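Local coordinates for protein AAR187Cp (Eremothecium gossypii, PDB 3ZIL) that probably helps regulate the establishment of sister-chromatid cohesion by acting on cohesin, here represented by the C-terminal, all-helical Wap1 domain, at residues L115-F121 / T145-E149; L152-A156 / T186-L190; F308-F312 / A344-L349. All blocks are in the same frame, centred on the assembly; numbering follows the deposited sequence.

Contact 1: L115-F121 / T145-E149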
# COMPACT_ATOMS: atom_id res chain seq x y z
N LEU A 115 -8.11 -13.86 -5.02
CA LEU A 115 -8.05 -13.36 -6.37
C LEU A 115 -7.00 -12.24 -6.48
O LEU A 115 -6.20 -12.19 -7.48
CB LEU A 115 -9.38 -12.78 -6.77
CG LEU A 115 -10.57 -13.68 -7.08
CD1 LEU A 115 -11.76 -12.74 -7.41
CD2 LEU A 115 -10.09 -14.57 -8.19
N ALA A 116 -6.99 -11.32 -5.53
CA ALA A 116 -6.01 -10.15 -5.62
C ALA A 116 -4.53 -10.51 -5.75
O ALA A 116 -3.72 -9.68 -6.26
CB ALA A 116 -6.18 -9.23 -4.43
N THR A 117 -4.18 -11.69 -5.23
CA THR A 117 -2.80 -12.17 -5.07
C THR A 117 -2.44 -13.37 -5.96
O THR A 117 -1.39 -13.97 -5.80
CB THR A 117 -2.49 -12.48 -3.58
OG1 THR A 117 -3.47 -13.34 -3.05
CG2 THR A 117 -2.51 -11.18 -2.75
N ASP A 118 -3.29 -13.69 -6.95
CA ASP A 118 -2.97 -14.74 -7.88
C ASP A 118 -2.92 -14.18 -9.33
O ASP A 118 -3.98 -13.98 -9.96
CB ASP A 118 -4.03 -15.83 -7.74
CG ASP A 118 -3.79 -17.00 -8.66
OD1 ASP A 118 -2.74 -17.08 -9.40
OD2 ASP A 118 -4.71 -17.78 -8.74
N GLU A 119 -1.71 -14.03 -9.87
CA GLU A 119 -1.49 -13.45 -11.20
C GLU A 119 -1.84 -14.39 -12.38
O GLU A 119 -1.84 -13.98 -13.53
CB GLU A 119 -0.04 -12.90 -11.41
CG GLU A 119 0.63 -12.05 -10.30
CD GLU A 119 1.28 -12.90 -9.17
OE1 GLU A 119 0.63 -13.78 -8.63
OE2 GLU A 119 2.40 -12.64 -8.72
N VAL A 120 -2.16 -15.63 -12.12
CA VAL A 120 -2.36 -16.53 -13.24
C VAL A 120 -3.78 -16.40 -13.69
O VAL A 120 -4.70 -16.50 -12.86
CB VAL A 120 -2.19 -18.00 -12.85
CG1 VAL A 120 -0.71 -18.30 -12.62
CG2 VAL A 120 -3.16 -18.41 -11.72
N PHE A 121 -3.95 -16.07 -14.95
CA PHE A 121 -5.29 -15.91 -15.49
C PHE A 121 -5.38 -16.69 -16.80
O PHE A 121 -4.50 -16.54 -17.63
CB PHE A 121 -5.64 -14.43 -15.65
CG PHE A 121 -7.11 -14.21 -15.79
CD1 PHE A 121 -7.93 -14.26 -14.68
CD2 PHE A 121 -7.70 -14.05 -17.06
CE1 PHE A 121 -9.31 -14.10 -14.82
CE2 PHE A 121 -9.07 -13.95 -17.19
CZ PHE A 121 -9.88 -13.99 -16.08
N THR A 145 -8.33 -7.01 -17.43
CA THR A 145 -8.61 -8.27 -18.08
C THR A 145 -8.18 -9.51 -17.28
O THR A 145 -8.14 -10.61 -17.78
CB THR A 145 -8.15 -8.25 -19.53
OG1 THR A 145 -6.73 -8.01 -19.58
CG2 THR A 145 -8.89 -7.11 -20.26
N ASN A 146 -7.94 -9.31 -15.99
CA ASN A 146 -7.62 -10.41 -15.16
C ASN A 146 -8.10 -10.04 -13.76
O ASN A 146 -8.34 -8.83 -13.45
CB ASN A 146 -6.09 -10.67 -15.22
CG ASN A 146 -5.28 -9.48 -14.67
OD1 ASN A 146 -5.21 -9.27 -13.49
ND2 ASN A 146 -4.72 -8.68 -15.55
N THR A 147 -8.27 -11.07 -12.94
CA THR A 147 -8.84 -10.92 -11.65
C THR A 147 -7.81 -10.40 -10.63
O THR A 147 -8.18 -9.81 -9.64
CB THR A 147 -9.37 -12.27 -11.16
OG1 THR A 147 -8.47 -13.29 -11.59
CG2 THR A 147 -10.71 -12.55 -11.76
N CYS A 148 -6.54 -10.60 -10.86
CA CYS A 148 -5.55 -10.03 -9.90
C CYS A 148 -5.77 -8.53 -9.82
O CYS A 148 -6.08 -7.96 -8.77
CB CYS A 148 -4.09 -10.39 -10.32
SG CYS A 148 -2.83 -9.41 -9.38
N GLU A 149 -5.71 -7.88 -10.97
CA GLU A 149 -5.89 -6.42 -11.01
C GLU A 149 -7.33 -5.99 -10.73
O GLU A 149 -7.54 -4.99 -10.10
CB GLU A 149 -5.50 -5.84 -12.42
CG GLU A 149 -4.05 -6.16 -12.79
CD GLU A 149 -3.73 -5.55 -14.08
OE1 GLU A 149 -3.52 -4.35 -14.12
OE2 GLU A 149 -3.82 -6.23 -15.07
O HOH W 1 -6.82 -14.01 -9.56
O HOH W 2 -5.05 -12.71 -12.56
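One helix ends here where another begins. Residues 115-116 finish helix 108-116, T117 is the first to leave helical angles, and 118-121 turn along the beginning of helix 147-158. The backbones nearly touch at A116 and C148, whose CA atoms lie 4.3 Å apart, then open to 6.0 Å between the CA atoms of F121 and N146. A116 turns its CB away, so the backbones can meet directly, C148 CA making a CA-H...O contact with L115 O at 3.3 Å; the small A116 methyl suits the tight space against L152 and W155. Two waters bridge the segments. Water 1 donates to L115 O and D118 O and accepts from T147 OG1, while water 2 donates to D118 O and accepts from C148 N, an amide of the helix's first turn. N146 is the N-cap: its OD1 accepts from E149 N (2.9 Å), and its ND2 returns a bond to E149 OE2 (2.7 Å). F121 lies against the backbone of this cap, taking N146 CA over one face of its ring in a CH-pi contact, 3.9 Å from CA to centroid, with T147 OG1 at the ring edge, 3.3 Å from CD1. L115 adds apolar packing, CD2 to T147 CB at 3.8 Å. Charged ends turn outward to other helices: E119 forms a salt bridge with R178 of helix 168-178, and D118 with K81 of helix 81-93. F121 and T147 also lean on L85 of helix 81-93, while C148 and E119 touch L175 of helix 168-178, so these two helices hold the junction.

Contact 2: L152-A156 / T186-L190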
# COMPACT_ATOMS: atom_id res chain seq x y z
N LEU A 152 -7.91 -6.45 -6.83
CA LEU A 152 -7.21 -5.29 -6.11
C LEU A 152 -8.05 -3.96 -6.21
O LEU A 152 -8.29 -3.26 -5.22
CB LEU A 152 -5.83 -5.01 -6.75
CG LEU A 152 -4.74 -6.07 -6.42
CD1 LEU A 152 -3.57 -5.89 -7.37
CD2 LEU A 152 -4.22 -5.97 -4.93
N TYR A 153 -8.48 -3.68 -7.45
CA TYR A 153 -9.30 -2.49 -7.72
C TYR A 153 -10.63 -2.49 -6.94
O TYR A 153 -10.95 -1.52 -6.33
CB TYR A 153 -9.60 -2.36 -9.22
CG TYR A 153 -10.36 -1.11 -9.55
CD1 TYR A 153 -9.69 0.13 -9.65
CD2 TYR A 153 -11.74 -1.15 -9.74
CE1 TYR A 153 -10.37 1.28 -9.96
CE2 TYR A 153 -12.42 0.00 -10.01
CZ TYR A 153 -11.73 1.20 -10.13
OH TYR A 153 -12.48 2.33 -10.39
N ILE A 154 -11.39 -3.59 -6.99
CA ILE A 154 -12.61 -3.65 -6.27
C ILE A 154 -12.36 -3.41 -4.79
O ILE A 154 -13.12 -2.67 -4.13
CB ILE A 154 -13.32 -5.02 -6.44
CG1 ILE A 154 -13.66 -5.25 -7.90
CG2 ILE A 154 -14.52 -5.08 -5.47
CD1 ILE A 154 -14.66 -4.16 -8.38
N TRP A 155 -11.37 -4.13 -4.25
CA TRP A 155 -11.05 -4.13 -2.84
C TRP A 155 -10.69 -2.75 -2.38
O TRP A 155 -11.20 -2.29 -1.35
CB TRP A 155 -9.84 -5.07 -2.64
CG TRP A 155 -9.45 -5.29 -1.18
CD1 TRP A 155 -9.95 -4.65 -0.01
CD2 TRP A 155 -8.40 -6.19 -0.71
NE1 TRP A 155 -9.30 -5.09 1.11
CE2 TRP A 155 -8.31 -5.99 0.76
CE3 TRP A 155 -7.50 -7.07 -1.34
CZ2 TRP A 155 -7.46 -6.74 1.52
CZ3 TRP A 155 -6.62 -7.79 -0.56
CH2 TRP A 155 -6.61 -7.64 0.86
N ALA A 156 -9.88 -2.03 -3.15
CA ALA A 156 -9.42 -0.72 -2.68
C ALA A 156 -10.54 0.28 -2.98
O ALA A 156 -10.62 1.31 -2.32
CB ALA A 156 -8.23 -0.28 -3.41
N THR A 186 -2.04 0.57 -5.66
CA THR A 186 -3.16 -0.08 -5.08
C THR A 186 -2.78 -1.21 -4.15
O THR A 186 -3.30 -1.23 -3.03
CB THR A 186 -4.13 -0.61 -6.15
OG1 THR A 186 -4.53 0.50 -7.00
CG2 THR A 186 -5.36 -1.13 -5.48
N ALA A 187 -1.87 -2.12 -4.56
CA ALA A 187 -1.43 -3.18 -3.64
C ALA A 187 -0.87 -2.58 -2.36
O ALA A 187 -1.25 -2.97 -1.23
CB ALA A 187 -0.43 -4.16 -4.33
N CYS A 188 -0.01 -1.60 -2.52
CA CYS A 188 0.63 -0.99 -1.34
C CYS A 188 -0.38 -0.32 -0.42
O CYS A 188 -0.24 -0.38 0.82
CB CYS A 188 1.65 0.06 -1.78
SG CYS A 188 3.13 -0.68 -2.47
N SER A 189 -1.27 0.46 -1.02
CA SER A 189 -2.32 1.08 -0.21
C SER A 189 -3.17 0.06 0.56
O SER A 189 -3.37 0.22 1.72
CB SER A 189 -3.23 1.97 -1.09
OG SER A 189 -4.40 2.21 -0.32
N LEU A 190 -3.64 -1.03 -0.07
CA LEU A 190 -4.32 -2.05 0.66
C LEU A 190 -3.47 -2.75 1.79
O LEU A 190 -3.97 -3.06 2.86
CB LEU A 190 -4.72 -3.13 -0.36
CG LEU A 190 -5.76 -2.81 -1.38
CD1 LEU A 190 -5.75 -3.89 -2.45
CD2 LEU A 190 -7.14 -2.57 -0.68
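Two helices of the Wap1 domain, 147-158 and 185-193, separated in sequence by helix 168-178, meet in an elongated all-helical fold, consistent with a helical-repeat architecture. The short segments cross at 41° with their axes 9.8 Å apart; no hydrogen bond crosses the contact, and side-chain carbons make most of it. T186 comes first: its CB points toward the partner helix, and CG2 rests 3.6 Å from both L152 O and A156 CB. Threonine suits this partly exposed place because its methyl can pack while OG1 stays off the partner helix. A187 offers only a methyl, small enough for the side chain of L152 to lie against it, with L152 CD2 4.2 Å from A187 CB. C188 and S189 follow without packing on this partner; C188 touches I176 of helix 168-178. One turn beyond T186, L190 is the main plug, entering the space between L152, W155 and A156 and reaching L152 CD2 with its CD1 at 3.6 Å. The small A156 leaves room for the other branch, L190 CD2, 3.6 Å from A156 CA. That same methyl sits over the face of the W155 indole in a CH-pi contact, with L190 CD2 3.5 Å from the centroid of the five-membered ring and 9° off its normal.

Contact 3: F308-F312 / A344-L349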
# COMPACT_ATOMS: atom_id res chain seq x y z
N PHE A 308 26.30 16.90 6.84
CA PHE A 308 26.12 17.73 8.01
C PHE A 308 27.23 18.79 8.05
O PHE A 308 26.98 19.91 8.43
CB PHE A 308 26.19 16.87 9.27
CG PHE A 308 26.40 17.65 10.50
CD1 PHE A 308 25.32 18.23 11.15
CD2 PHE A 308 27.69 17.79 11.05
CE1 PHE A 308 25.50 18.95 12.33
CE2 PHE A 308 27.88 18.51 12.22
CZ PHE A 308 26.77 19.09 12.87
N ARG A 309 28.46 18.42 7.70
CA ARG A 309 29.60 19.38 7.65
C ARG A 309 29.31 20.55 6.70
O ARG A 309 29.45 21.72 7.08
CB ARG A 309 30.88 18.67 7.25
CG ARG A 309 31.55 17.90 8.37
CD ARG A 309 32.88 17.32 7.90
NE ARG A 309 32.77 15.98 7.29
CZ ARG A 309 32.69 14.84 7.99
NH1 ARG A 309 32.70 14.87 9.32
NH2 ARG A 309 32.59 13.67 7.36
N SER A 310 28.88 20.22 5.48
CA SER A 310 28.41 21.20 4.49
C SER A 310 27.47 22.21 5.07
O SER A 310 27.64 23.42 4.91
CB SER A 310 27.65 20.48 3.39
OG SER A 310 28.34 20.53 2.17
N VAL A 311 26.44 21.69 5.73
CA VAL A 311 25.37 22.51 6.29
C VAL A 311 25.88 23.40 7.45
O VAL A 311 25.47 24.56 7.62
CB VAL A 311 24.24 21.57 6.79
CG1 VAL A 311 23.25 22.30 7.67
CG2 VAL A 311 23.56 20.86 5.62
N PHE A 312 26.76 22.82 8.26
CA PHE A 312 27.27 23.51 9.43
C PHE A 312 28.16 24.70 9.04
O PHE A 312 28.08 25.77 9.65
CB PHE A 312 28.11 22.56 10.27
CG PHE A 312 28.94 23.28 11.31
CD1 PHE A 312 28.32 23.85 12.43
CD2 PHE A 312 30.33 23.41 11.14
CE1 PHE A 312 29.10 24.53 13.38
CE2 PHE A 312 31.11 24.07 12.10
CZ PHE A 312 30.50 24.63 13.21
N ALA A 344 31.34 23.50 18.67
CA ALA A 344 30.61 24.29 17.65
C ALA A 344 29.59 23.41 16.91
O ALA A 344 28.43 23.76 16.79
CB ALA A 344 31.57 24.91 16.61
N GLU A 345 30.08 22.31 16.35
CA GLU A 345 29.22 21.35 15.64
C GLU A 345 28.06 20.80 16.51
O GLU A 345 26.89 20.82 16.06
CB GLU A 345 30.06 20.22 15.03
CG GLU A 345 30.90 20.64 13.82
CD GLU A 345 32.26 21.26 14.23
OE1 GLU A 345 32.36 21.88 15.31
OE2 GLU A 345 33.26 21.14 13.49
N ALA A 346 28.38 20.34 17.73
CA ALA A 346 27.37 19.88 18.71
C ALA A 346 26.32 20.93 19.08
O ALA A 346 25.13 20.63 19.15
CB ALA A 346 28.03 19.32 19.98
N ASP A 347 26.76 22.18 19.33
CA ASP A 347 25.83 23.24 19.67
C ASP A 347 24.91 23.65 18.51
O ASP A 347 23.76 24.02 18.75
CB ASP A 347 26.58 24.48 20.22
CG ASP A 347 25.65 25.50 20.86
OD1 ASP A 347 25.01 25.24 21.92
OD2 ASP A 347 25.51 26.58 20.33
N PHE A 348 25.44 23.67 17.28
CA PHE A 348 24.60 23.94 16.08
C PHE A 348 23.48 22.87 15.94
O PHE A 348 22.29 23.19 15.68
CB PHE A 348 25.49 24.01 14.82
CG PHE A 348 24.76 23.92 13.51
CD1 PHE A 348 24.08 25.03 12.97
CD2 PHE A 348 24.77 22.73 12.79
CE1 PHE A 348 23.43 24.94 11.75
CE2 PHE A 348 24.10 22.63 11.58
CZ PHE A 348 23.41 23.73 11.05
N LEU A 349 23.86 21.62 16.15
CA LEU A 349 22.96 20.47 16.00
C LEU A 349 21.88 20.54 17.09
O LEU A 349 20.68 20.55 16.78
CB LEU A 349 23.77 19.15 16.04
CG LEU A 349 23.06 17.78 15.91
CD1 LEU A 349 22.16 17.77 14.66
CD2 LEU A 349 24.11 16.69 15.81
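Three phenylalanines sharing the t rotamer at chi1 fill the crossing of helix 304-313 with helix 343-360. F308 and F312 stand one turn apart on the first helix, and F348 comes across from the second to lie over F312 CA; in all three the CA-to-CB bond points at the other helix. The axes of the short segments remain 11.1 Å apart, a spacing that large flat side chains can fill. F312 directs its edge to the face of F348 in an offset edge-to-face pair, centroids 5.6 Å apart and planes at 68°. F308 CE1, 3.9 Å from F348 CD2, and V311 CG1, 3.7 Å from F348 CZ, meet the F348 ring at its edge. E345, bent at chi2 (p), lays its aliphatic part on F312: its CG is 3.9 Å from the ring centroid in a CH-pi contact. E345 is partly exposed, so a glutamate can border the aromatic cluster. A344 needs only a methyl beside F312, CB to CZ at 3.6 Å. Behind, F308 stacks on Y330 of the intervening helix 321-336, which also receives V311 and L349. Steep crossing at 84° around a cluster of phenylalanine rings joins three successive helices in the C-terminal part of this all-helical fold, consistent with a helical-repeat architecture.

Contacts 1 and 2 share helix 147-158: contact 1 uses its N-terminal end, contact 2 lies further along, and A116 of the first touches both L152 and W155 of the second. Contact 2 is nearest the middle of the chain, about 7 Å between centres, and is mainly apolar, with no hydrogen bond across it. Contact 1, about 17 Å out, involves helix ends whose backbone polar groups are not all satisfied within the helix, so waters and a helix cap join its packing. Contact 3, about 31 Å from contact 2 at the nearest atoms, relies on aromatic rings. All three are partly buried, with four buried residues each, one exposed residue in contacts 1 and 3 and none in contact 2.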